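PDB 4MMO: Sso-CP2 metallo-carboxypetidase from Sulfolobus solfataricus, which probably works as a zinc-dependent carboxypeptidase of the M20 peptidase family, removing residues from the C-terminal end of peptides. Local coordinates for residues A[248-252]-A[253-257]; A[413-417]-A[418-422]; A[349-353]-A[354-358]; A[323-326]-A[327-331]. One frame throughout, in Å; residues are numbered along the deposited sequence.

Interaction 1 (A[248-252]-A[253-257]); sequences YDIDV and EELKK
D251 lays its carboxylate over the first turn of the helix that follows, its CG 3.5 Å from CB of E254. From there OD1 faces two backbone amides at once. D251 OD1 stands 3.3 Å from E254 N, nearly straight at 163°, and as far from E253 N in a much more bent approach. Both bonds are weak, and OD1 is shared between the two amides. With CG anti to the backbone N (chi1 -172°) the acid folds forward alongside its own carbonyl. This is an N-cap: D251 is the residue just before helix 252-259, and its acceptor serves amides that have no carbonyl from a preceding turn. Its negative charge also sits at the positive end of the helix dipole, which probably stabilises both. Against that, D251 OD2 lies 4.1 Å from E254 OE2, the two carboxylate planes turned 63° apart, and this closeness may raise the pKa of either acid somewhat.

The regular helix bonds start here, L255 N giving to D251 O at 2.9 Å and K256 N to V252 O at the same length. On the inner side I250 sends CG2 to CD2 of L255, 4.0 Å away, the two side chains meeting obliquely. I250 also packs on I272 and A273 of helix 269-278, while L255 reaches L203 of the second subunit.

Interaction 2 (A[413-417]-A[418-422]); sequences ENIKI and DDYYK
I415, on strand 414-416, meets the helix through the end of its longer branch, CD1 lying 3.9 Å from CB of Y420. With CG1 between the backbone N and the carbonyl carbon (chi1 60°) and the chain extended beyond it, CD1 is carried to that carbon. The Y420 ring packs onward on M110, A111 and F114 of helix 102-121, and its OH is hydrogen-bonded to E4 O.

K416 comes next, at the N-cap position. Its carbonyl takes the amide of Y420, K416 O to Y420 N 3.1 Å, with the donor in the carbonyl plane, and a weaker, more bent bond from D419 N. Its side chain runs beside that of D419, pointing the same way: the aliphatic CD of K416 is 3.6 Å from OD2 of D419. The opposite charges are still 4.8 Å apart from K416 NZ to D419 OD2, and that oxygen is hydrogen-bonded to Y405 OH.

I417 opens helix 417-433. Its O accepts from Y421 N at 3.2 Å, and its CG2 lies close against CE2 of Y421, at 3.3 Å, the side chains alongside each other. Y421 OH is hydrogen-bonded to D2 OD1. The axes of strand 414-416 and helix segment 418-422 run N to C at 70° to each other. This strand-helix junction at the edge of a small antiparallel sheet puts the I415 side chain about 8 Å from that of zinc ligand D104.

Interaction 3 (A[349-353]-A[354-358]); sequences TSVNS and TVVKA
With chi1 at 76°, the hydroxyl of S353 is tucked between its own backbone N and carbonyl carbon, which turns OG toward the first turn of the helix and the amide of V356. That bond, V356 N to S353 OG, is 3.2 Å long and fairly straight at 159°. S353 is thus the N-cap of helix 354-367, its OG serving an amide that precedes the regular backbone pattern; the pattern itself starts with K357 N giving to S353 O at 3.0 Å. Methyl groups crowd the same hydroxyl: V356 CG2 lies 3.2 Å from S353 OG, and CG1 of V355 is nearly as near. With an alanine here, the V356 amide would probably lose its side-chain acceptor, and a small gap would open beside the two valines.

Ahead of the cap the chain makes an ST turn, S350 OG accepting from N352 N at 2.7 Å. V356 CG1 sits 3.3 Å from the carbonyl oxygen of V351. The V351 and V356 side chains cross at about a right angle, and both pack on L177. The extended K357 chain passes N352, its CD 3.7 Å from N352 O.

Interaction 4 (A[323-326]-A[327-331]); sequences ELLK and KHLQK. With SO4 (sulfate ion), chain F.
K327 NZ gives to E323 OE2 at 2.8 Å, the shortest polar bond between the two segments, and the same two residues pair again through the backbone, where the carbonyl oxygen of E323 accepts the amide of K327. This is the i to i+4 salt bridge of an alpha helix, here on the outer side of helix 318-331. E323 is bent at chi2 (56°) and K327 at chi4 (72°), which brings the ammonium to the anti side of OE2, 20° out of the carboxylate plane. A glutamine in place of E323 would probably cost K327 its charged mate and leave the lysine end freer to swing.

One turn apart on the inner side, L325 and L329 cross at a slant, CG of L325 lying 4.0 Å from CD1 of L329. They face the strands and helix 207-218, L325 packing on V185 and L329 on L187 and I214. H328 borders this side, its NE2 hydrogen-bonded to T217 OG1.

Backbone bonds continue one residue per step, L329 N reaching L325 O at 2.9 Å and Q330 N reaching K326 O at 3.1 Å. K326 bends at chi3 and carries its ammonium out to a sulfate ion, likely carried over from the crystallisation solution: K326 NZ hydrogen-bonds to sulfate O2 at 2.7 Å.

Interactions 1, 2 and 3 each mark the start of a helix, whereas interaction 4 lies inside one, in the last turns of helix 318-331. None touches another: the nearest atoms of interactions 2 and 3 are about 11 Å apart, and those of 1 and 3 about 12 Å. Interactions 2 and 4 lie on opposite sides of the chain's centre, their centres 47 Å apart. Interactions 1 and 4 both fall in the M20 dimerisation range, and L255 of the first packs on the second subunit. Closest to the bound zinc ion is interaction 2, where the I415 side chain is about 12 Å from the metal.

Interaction 1 (A[248-252]-A[253-257])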
loop_
_atom_site.group_PDB
_atom_site.type_symbol
_atom_site.label_atom_id
_atom_site.label_comp_id
_atom_site.label_asym_id
_atom_site.label_seq_id
_atom_site.Cartn_x
_atom_site.Cartn_y
_atom_site.Cartn_z
ATOM N N TYR A 248 -11.602 -32.363 13.553
ATOM C CA TYR A 248 -10.470 -31.703 12.908
ATOM C C TYR A 248 -9.397 -31.402 13.945
ATOM O O TYR A 248 -9.630 -30.658 14.896
ATOM C CB TYR A 248 -10.909 -30.424 12.193
ATOM C CG TYR A 248 -9.838 -29.813 11.312
ATOM C CD1 TYR A 248 -9.082 -30.601 10.454
ATOM C CD2 TYR A 248 -9.592 -28.447 11.330
ATOM C CE1 TYR A 248 -8.103 -30.048 9.649
ATOM C CE2 TYR A 248 -8.615 -27.884 10.525
ATOM C CZ TYR A 248 -7.876 -28.689 9.686
ATOM O OH TYR A 248 -6.905 -28.136 8.884
ATOM N N ASP A 249 -8.224 -31.995 13.751
ATOM C CA ASP A 249 -7.180 -32.003 14.769
ATOM C C ASP A 249 -6.173 -30.879 14.545
ATOM O O ASP A 249 -5.407 -30.899 13.581
ATOM C CB ASP A 249 -6.474 -33.362 14.773
ATOM C CG ASP A 249 -5.659 -33.601 16.030
ATOM O OD1 ASP A 249 -5.921 -32.941 17.056
ATOM O OD2 ASP A 249 -4.757 -34.464 15.990
ATOM N N ILE A 250 -6.189 -29.905 15.451
ATOM C CA ILE A 250 -5.342 -28.724 15.355
ATOM C C ILE A 250 -4.468 -28.564 16.592
ATOM O O ILE A 250 -4.976 -28.479 17.710
ATOM C CB ILE A 250 -6.199 -27.444 15.211
ATOM C CG1 ILE A 250 -6.993 -27.481 13.904
ATOM C CG2 ILE A 250 -5.323 -26.187 15.262
ATOM C CD1 ILE A 250 -8.027 -26.378 13.778
ATOM N N ASP A 251 -3.156 -28.514 16.385
ATOM C CA ASP A 251 -2.233 -28.106 17.436
ATOM C C ASP A 251 -2.175 -26.583 17.414
ATOM O O ASP A 251 -1.497 -25.992 16.575
ATOM C CB ASP A 251 -0.843 -28.703 17.198
ATOM C CG ASP A 251 0.107 -28.470 18.364
ATOM O OD1 ASP A 251 -0.120 -27.532 19.156
ATOM O OD2 ASP A 251 1.091 -29.227 18.484
ATOM N N VAL A 252 -2.898 -25.956 18.339
ATOM C CA VAL A 252 -3.047 -24.505 18.355
ATOM C C VAL A 252 -1.706 -23.785 18.468
ATOM O O VAL A 252 -1.477 -22.788 17.784
ATOM C CB VAL A 252 -3.964 -24.053 19.512
ATOM C CG1 VAL A 252 -4.048 -22.529 19.584
ATOM C CG2 VAL A 252 -5.349 -24.649 19.342
ATOM N N GLU A 253 -0.823 -24.285 19.327
ATOM C CA GLU A 253 0.447 -23.614 19.568
ATOM C C GLU A 253 1.391 -23.781 18.385
ATOM O O GLU A 253 2.152 -22.870 18.056
ATOM C CB GLU A 253 1.106 -24.138 20.845
ATOM C CG GLU A 253 2.365 -23.379 21.245
ATOM C CD GLU A 253 2.128 -21.884 21.393
ATOM O OE1 GLU A 253 3.049 -21.099 21.083
ATOM O OE2 GLU A 253 1.019 -21.493 21.818
ATOM N N GLU A 254 1.342 -24.943 17.745
ATOM C CA GLU A 254 2.168 -25.190 16.571
ATOM C C GLU A 254 1.684 -24.326 15.409
ATOM O O GLU A 254 2.483 -23.833 14.609
ATOM C CB GLU A 254 2.123 -26.669 16.186
ATOM C CG GLU A 254 3.332 -27.139 15.392
ATOM C CD GLU A 254 4.619 -27.087 16.200
ATOM O OE1 GLU A 254 5.690 -26.853 15.600
ATOM O OE2 GLU A 254 4.560 -27.282 17.432
ATOM N N LEU A 255 0.369 -24.142 15.326
ATOM C CA LEU A 255 -0.226 -23.333 14.269
ATOM C C LEU A 255 0.124 -21.863 14.453
ATOM O O LEU A 255 0.498 -21.184 13.497
ATOM C CB LEU A 255 -1.748 -23.509 14.243
ATOM C CG LEU A 255 -2.505 -22.621 13.249
ATOM C CD1 LEU A 255 -1.969 -22.786 11.834
ATOM C CD2 LEU A 255 -3.991 -22.928 13.288
ATOM N N LYS A 256 0.008 -21.380 15.686
ATOM C CA LYS A 256 0.289 -19.983 15.987
ATOM C C LYS A 256 1.725 -19.628 15.627
ATOM O O LYS A 256 1.988 -18.563 15.068
ATOM C CB LYS A 256 0.034 -19.683 17.464
ATOM C CG LYS A 256 0.332 -18.238 17.846
ATOM C CD LYS A 256 -0.094 -17.925 19.271
ATOM C CE LYS A 256 0.238 -16.485 19.637
ATOM N NZ LYS A 256 -0.249 -16.124 20.995
ATOM N N LYS A 257 2.651 -20.526 15.946
ATOM C CA LYS A 257 4.061 -20.301 15.660
ATOM C C LYS A 257 4.329 -20.357 14.159
ATOM O O LYS A 257 5.187 -19.636 13.646
ATOM C CB LYS A 257 4.928 -21.332 16.384
ATOM C CG LYS A 257 6.410 -21.203 16.075
ATOM C CD LYS A 257 7.244 -22.192 16.870
ATOM C CE LYS A 257 8.731 -21.994 16.607
ATOM N NZ LYS A 257 9.051 -21.970 15.151
#

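Interaction 2 (A[413-417]-A[418-422])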
loop_
_atom_site.group_PDB
_atom_site.type_symbol
_atom_site.label_atom_id
_atom_site.label_comp_id
_atom_site.label_asym_id
_atom_site.label_seq_id
_atom_site.Cartn_x
_atom_site.Cartn_y
_atom_site.Cartn_z
ATOM N N GLU A 413 10.297 -24.942 -1.659
ATOM C CA GLU A 413 9.266 -25.964 -1.720
ATOM C C GLU A 413 9.907 -27.318 -1.993
ATOM O O GLU A 413 10.830 -27.421 -2.801
ATOM C CB GLU A 413 8.248 -25.645 -2.815
ATOM C CG GLU A 413 7.200 -26.733 -3.011
ATOM C CD GLU A 413 6.217 -26.399 -4.112
ATOM O OE1 GLU A 413 6.197 -25.229 -4.554
ATOM O OE2 GLU A 413 5.476 -27.307 -4.549
ATOM N N ASN A 414 9.407 -28.355 -1.326
ATOM C CA ASN A 414 9.958 -29.695 -1.488
ATOM C C ASN A 414 8.983 -30.800 -1.097
ATOM O O ASN A 414 8.024 -30.557 -0.367
ATOM C CB ASN A 414 11.219 -29.835 -0.640
ATOM C CG ASN A 414 10.913 -29.879 0.843
ATOM O OD1 ASN A 414 10.683 -30.945 1.406
ATOM N ND2 ASN A 414 10.896 -28.715 1.481
ATOM N N ILE A 415 9.236 -32.010 -1.592
ATOM C CA ILE A 415 8.502 -33.198 -1.155
ATOM C C ILE A 415 9.469 -34.336 -0.824
ATOM O O ILE A 415 10.504 -34.496 -1.475
ATOM C CB ILE A 415 7.474 -33.681 -2.211
ATOM C CG1 ILE A 415 8.156 -34.048 -3.532
ATOM C CG2 ILE A 415 6.427 -32.609 -2.455
ATOM C CD1 ILE A 415 7.401 -35.075 -4.323
ATOM N N LYS A 416 9.135 -35.119 0.194
ATOM C CA LYS A 416 9.903 -36.315 0.505
ATOM C C LYS A 416 9.722 -37.310 -0.629
ATOM O O LYS A 416 8.602 -37.551 -1.083
ATOM C CB LYS A 416 9.444 -36.931 1.826
ATOM C CG LYS A 416 9.746 -36.083 3.049
ATOM C CD LYS A 416 9.206 -36.722 4.315
ATOM C CE LYS A 416 9.222 -35.744 5.480
ATOM N NZ LYS A 416 8.623 -36.320 6.716
ATOM N N ILE A 417 10.829 -37.875 -1.097
ATOM C CA ILE A 417 10.787 -38.856 -2.169
ATOM C C ILE A 417 9.902 -40.039 -1.772
ATOM O O ILE A 417 9.187 -40.592 -2.606
ATOM C CB ILE A 417 12.213 -39.321 -2.555
ATOM C CG1 ILE A 417 12.953 -38.169 -3.247
ATOM C CG2 ILE A 417 12.165 -40.554 -3.462
ATOM C CD1 ILE A 417 14.368 -38.484 -3.702
ATOM N N ASP A 418 9.937 -40.411 -0.497
ATOM C CA ASP A 418 9.123 -41.519 -0.004
ATOM C C ASP A 418 7.632 -41.181 -0.060
ATOM O O ASP A 418 6.796 -42.064 -0.268
ATOM C CB ASP A 418 9.519 -41.889 1.430
ATOM C CG ASP A 418 10.903 -42.518 1.516
ATOM O OD1 ASP A 418 11.428 -42.971 0.475
ATOM O OD2 ASP A 418 11.463 -42.566 2.632
ATOM N N ASP A 419 7.298 -39.906 0.120
ATOM C CA ASP A 419 5.906 -39.476 0.036
ATOM C C ASP A 419 5.419 -39.505 -1.408
ATOM O O ASP A 419 4.231 -39.699 -1.665
ATOM C CB ASP A 419 5.726 -38.079 0.632
ATOM C CG ASP A 419 5.879 -38.064 2.139
ATOM O OD1 ASP A 419 5.899 -39.154 2.748
ATOM O OD2 ASP A 419 5.970 -36.965 2.719
ATOM N N TYR A 420 6.341 -39.318 -2.349
ATOM C CA TYR A 420 5.999 -39.385 -3.764
ATOM C C TYR A 420 5.613 -40.812 -4.128
ATOM O O TYR A 420 4.653 -41.041 -4.862
ATOM C CB TYR A 420 7.174 -38.920 -4.630
ATOM C CG TYR A 420 6.972 -39.140 -6.111
ATOM C CD1 TYR A 420 5.865 -38.611 -6.767
ATOM C CD2 TYR A 420 7.890 -39.866 -6.857
ATOM C CE1 TYR A 420 5.676 -38.808 -8.125
ATOM C CE2 TYR A 420 7.709 -40.065 -8.216
ATOM C CZ TYR A 420 6.603 -39.531 -8.845
ATOM O OH TYR A 420 6.420 -39.725 -10.196
ATOM N N TYR A 421 6.367 -41.771 -3.601
ATOM C CA TYR A 421 6.102 -43.181 -3.867
ATOM C C TYR A 421 4.826 -43.656 -3.180
ATOM O O TYR A 421 4.094 -44.473 -3.734
ATOM C CB TYR A 421 7.295 -44.045 -3.446
ATOM C CG TYR A 421 8.494 -43.881 -4.350
ATOM C CD1 TYR A 421 8.403 -44.159 -5.707
ATOM C CD2 TYR A 421 9.714 -43.451 -3.851
ATOM C CE1 TYR A 421 9.489 -44.010 -6.542
ATOM C CE2 TYR A 421 10.810 -43.298 -4.681
ATOM C CZ TYR A 421 10.690 -43.579 -6.024
ATOM O OH TYR A 421 11.777 -43.431 -6.857
ATOM N N LYS A 422 4.547 -43.143 -1.986
ATOM C CA LYS A 422 3.302 -43.496 -1.305
ATOM C C LYS A 422 2.105 -42.929 -2.058
ATOM O O LYS A 422 1.024 -43.513 -2.041
ATOM C CB LYS A 422 3.280 -42.987 0.139
ATOM C CG LYS A 422 4.127 -43.788 1.112
ATOM C CD LYS A 422 3.676 -43.525 2.539
ATOM C CE LYS A 422 4.713 -43.955 3.560
ATOM N NZ LYS A 422 4.521 -43.238 4.853
#

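Interaction 3 (A[349-353]-A[354-358])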
loop_
_atom_site.group_PDB
_atom_site.type_symbol
_atom_site.label_atom_id
_atom_site.label_comp_id
_atom_site.label_asym_id
_atom_site.label_seq_id
_atom_site.Cartn_x
_atom_site.Cartn_y
_atom_site.Cartn_z
ATOM N N THR A 349 -19.419 -31.662 -0.646
ATOM C CA THR A 349 -19.992 -32.908 -1.141
ATOM C C THR A 349 -20.076 -33.944 -0.028
ATOM O O THR A 349 -19.528 -33.755 1.058
ATOM C CB THR A 349 -19.169 -33.479 -2.311
ATOM O OG1 THR A 349 -17.877 -33.876 -1.843
ATOM C CG2 THR A 349 -19.020 -32.442 -3.412
ATOM N N SER A 350 -20.757 -35.046 -0.317
ATOM C CA SER A 350 -21.040 -36.061 0.688
ATOM C C SER A 350 -19.842 -36.950 1.004
ATOM O O SER A 350 -19.075 -37.332 0.121
ATOM C CB SER A 350 -22.204 -36.938 0.228
ATOM O OG SER A 350 -22.268 -38.121 1.004
ATOM N N VAL A 351 -19.703 -37.292 2.280
ATOM C CA VAL A 351 -18.687 -38.237 2.720
ATOM C C VAL A 351 -19.072 -39.662 2.308
ATOM O O VAL A 351 -18.250 -40.576 2.357
ATOM C CB VAL A 351 -18.499 -38.157 4.258
ATOM C CG1 VAL A 351 -19.727 -38.716 4.990
ATOM C CG2 VAL A 351 -17.222 -38.871 4.695
ATOM N N ASN A 352 -20.318 -39.840 1.877
ATOM C CA ASN A 352 -20.866 -41.175 1.634
ATOM C C ASN A 352 -20.757 -41.652 0.197
ATOM O O ASN A 352 -21.152 -42.775 -0.114
ATOM C CB ASN A 352 -22.332 -41.226 2.065
ATOM C CG ASN A 352 -22.498 -41.033 3.549
ATOM O OD1 ASN A 352 -21.749 -41.606 4.345
ATOM N ND2 ASN A 352 -23.466 -40.208 3.938
ATOM N N SER A 353 -20.232 -40.809 -0.683
ATOM C CA SER A 353 -20.065 -41.211 -2.070
ATOM C C SER A 353 -19.023 -42.316 -2.120
ATOM O O SER A 353 -18.161 -42.408 -1.243
ATOM C CB SER A 353 -19.626 -40.027 -2.937
ATOM O OG SER A 353 -18.257 -39.732 -2.736
ATOM N N THR A 354 -19.099 -43.155 -3.143
ATOM C CA THR A 354 -18.141 -44.241 -3.289
ATOM C C THR A 354 -16.726 -43.721 -3.557
ATOM O O THR A 354 -15.745 -44.315 -3.096
ATOM C CB THR A 354 -18.554 -45.200 -4.413
ATOM O OG1 THR A 354 -18.829 -44.451 -5.599
ATOM C CG2 THR A 354 -19.801 -45.980 -4.013
ATOM N N VAL A 355 -16.608 -42.621 -4.298
ATOM C CA VAL A 355 -15.281 -42.093 -4.603
ATOM C C VAL A 355 -14.613 -41.666 -3.302
ATOM O O VAL A 355 -13.428 -41.926 -3.095
ATOM C CB VAL A 355 -15.300 -40.937 -5.658
ATOM C CG1 VAL A 355 -15.997 -39.687 -5.125
ATOM C CG2 VAL A 355 -13.878 -40.604 -6.098
ATOM N N VAL A 356 -15.381 -41.056 -2.402
ATOM C CA VAL A 356 -14.828 -40.661 -1.108
ATOM C C VAL A 356 -14.461 -41.900 -0.303
ATOM O O VAL A 356 -13.375 -41.976 0.276
ATOM C CB VAL A 356 -15.806 -39.775 -0.305
ATOM C CG1 VAL A 356 -15.312 -39.572 1.123
ATOM C CG2 VAL A 356 -15.974 -38.426 -0.987
ATOM N N LYS A 357 -15.367 -42.872 -0.277
ATOM C CA LYS A 357 -15.144 -44.109 0.459
ATOM C C LYS A 357 -13.884 -44.800 -0.033
ATOM O O LYS A 357 -13.018 -45.153 0.763
ATOM C CB LYS A 357 -16.349 -45.043 0.315
ATOM C CG LYS A 357 -17.510 -44.696 1.234
ATOM C CD LYS A 357 -18.782 -45.430 0.831
ATOM C CE LYS A 357 -19.763 -45.530 1.989
ATOM N NZ LYS A 357 -21.043 -46.171 1.581
ATOM N N ALA A 358 -13.782 -44.981 -1.347
ATOM C CA ALA A 358 -12.601 -45.595 -1.951
ATOM C C ALA A 358 -11.331 -44.841 -1.563
ATOM O O ALA A 358 -10.267 -45.432 -1.389
ATOM C CB ALA A 358 -12.746 -45.634 -3.462
#

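Interaction 4 (A[323-326]-A[327-331])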
loop_
_atom_site.group_PDB
_atom_site.type_symbol
_atom_site.label_atom_id
_atom_site.label_comp_id
_atom_site.label_asym_id
_atom_site.label_seq_id
_atom_site.Cartn_x
_atom_site.Cartn_y
_atom_site.Cartn_z
ATOM N N GLU A 323 -22.825 -8.214 -6.637
ATOM C CA GLU A 323 -23.933 -7.278 -6.799
ATOM C C GLU A 323 -24.292 -6.641 -5.459
ATOM O O GLU A 323 -24.580 -5.444 -5.392
ATOM C CB GLU A 323 -25.158 -7.981 -7.402
ATOM C CG GLU A 323 -26.359 -7.067 -7.614
ATOM C CD GLU A 323 -26.040 -5.851 -8.474
ATOM O OE1 GLU A 323 -25.238 -5.978 -9.426
ATOM O OE2 GLU A 323 -26.591 -4.764 -8.195
ATOM N N LEU A 324 -24.279 -7.442 -4.397
ATOM C CA LEU A 324 -24.549 -6.933 -3.056
ATOM C C LEU A 324 -23.483 -5.919 -2.650
ATOM O O LEU A 324 -23.788 -4.878 -2.069
ATOM C CB LEU A 324 -24.587 -8.076 -2.041
ATOM C CG LEU A 324 -25.722 -9.092 -2.174
ATOM C CD1 LEU A 324 -25.617 -10.133 -1.073
ATOM C CD2 LEU A 324 -27.086 -8.415 -2.131
ATOM N N LEU A 325 -22.230 -6.232 -2.961
ATOM C CA LEU A 325 -21.135 -5.318 -2.694
ATOM C C LEU A 325 -21.365 -4.005 -3.422
ATOM O O LEU A 325 -21.174 -2.930 -2.858
ATOM C CB LEU A 325 -19.806 -5.924 -3.141
ATOM C CG LEU A 325 -18.609 -4.971 -3.092
ATOM C CD1 LEU A 325 -18.361 -4.500 -1.665
ATOM C CD2 LEU A 325 -17.368 -5.632 -3.670
ATOM N N LYS A 326 -21.776 -4.093 -4.681
ATOM C CA LYS A 326 -21.952 -2.894 -5.488
ATOM C C LYS A 326 -23.090 -2.028 -4.958
ATOM O O LYS A 326 -22.946 -0.815 -4.867
ATOM C CB LYS A 326 -22.153 -3.258 -6.958
ATOM C CG LYS A 326 -20.840 -3.590 -7.656
ATOM C CD LYS A 326 -21.041 -4.446 -8.892
ATOM C CE LYS A 326 -21.528 -3.632 -10.071
ATOM N NZ LYS A 326 -21.751 -4.484 -11.272
ATOM N N LYS A 327 -24.206 -2.645 -4.587
ATOM C CA LYS A 327 -25.300 -1.895 -3.978
ATOM C C LYS A 327 -24.805 -1.184 -2.722
ATOM O O LYS A 327 -25.138 -0.026 -2.478
ATOM C CB LYS A 327 -26.475 -2.813 -3.641
ATOM C CG LYS A 327 -27.430 -3.043 -4.805
ATOM C CD LYS A 327 -28.514 -4.051 -4.450
ATOM C CE LYS A 327 -29.536 -4.195 -5.569
ATOM N NZ LYS A 327 -28.990 -4.912 -6.756
ATOM N N HIS A 328 -23.991 -1.881 -1.940
ATOM C CA HIS A 328 -23.434 -1.321 -0.718
ATOM C C HIS A 328 -22.529 -0.120 -0.999
ATOM O O HIS A 328 -22.623 0.909 -0.331
ATOM C CB HIS A 328 -22.650 -2.395 0.034
ATOM C CG HIS A 328 -21.943 -1.885 1.250
ATOM N ND1 HIS A 328 -22.514 -1.902 2.503
ATOM C CD2 HIS A 328 -20.711 -1.344 1.403
ATOM C CE1 HIS A 328 -21.665 -1.392 3.377
ATOM N NE2 HIS A 328 -20.563 -1.046 2.736
ATOM N N LEU A 329 -21.649 -0.255 -1.985
ATOM C CA LEU A 329 -20.732 0.823 -2.337
ATOM C C LEU A 329 -21.468 2.075 -2.826
ATOM O O LEU A 329 -21.001 3.192 -2.609
ATOM C CB LEU A 329 -19.729 0.348 -3.388
ATOM C CG LEU A 329 -18.716 -0.695 -2.902
ATOM C CD1 LEU A 329 -17.870 -1.193 -4.063
ATOM C CD2 LEU A 329 -17.818 -0.135 -1.802
ATOM N N GLN A 330 -22.612 1.889 -3.481
ATOM C CA GLN A 330 -23.458 3.011 -3.882
ATOM C C GLN A 330 -23.858 3.824 -2.656
ATOM O O GLN A 330 -23.655 5.037 -2.608
ATOM C CB GLN A 330 -24.722 2.519 -4.590
ATOM C CG GLN A 330 -24.493 1.854 -5.936
ATOM C CD GLN A 330 -25.715 1.078 -6.413
ATOM O OE1 GLN A 330 -26.843 1.373 -6.018
ATOM N NE2 GLN A 330 -25.491 0.076 -7.259
ATOM N N LYS A 331 -24.426 3.140 -1.668
ATOM C CA LYS A 331 -24.879 3.779 -0.436
ATOM C C LYS A 331 -23.737 4.468 0.307
ATOM O O LYS A 331 -23.932 5.511 0.931
ATOM C CB LYS A 331 -25.531 2.745 0.482
ATOM C CG LYS A 331 -26.853 2.210 -0.034
ATOM C CD LYS A 331 -27.354 1.056 0.824
ATOM C CE LYS A 331 -28.688 0.525 0.326
ATOM N NZ LYS A 331 -28.643 0.165 -1.120
HETATM S S SO4 F . -22.547 -1.040 -11.967
HETATM O O1 SO4 F . -21.351 -0.527 -11.301
HETATM O O2 SO4 F . -22.207 -2.269 -12.680
HETATM O O3 SO4 F . -23.580 -1.307 -10.965
HETATM O O4 SO4 F . -23.041 -0.055 -12.926
#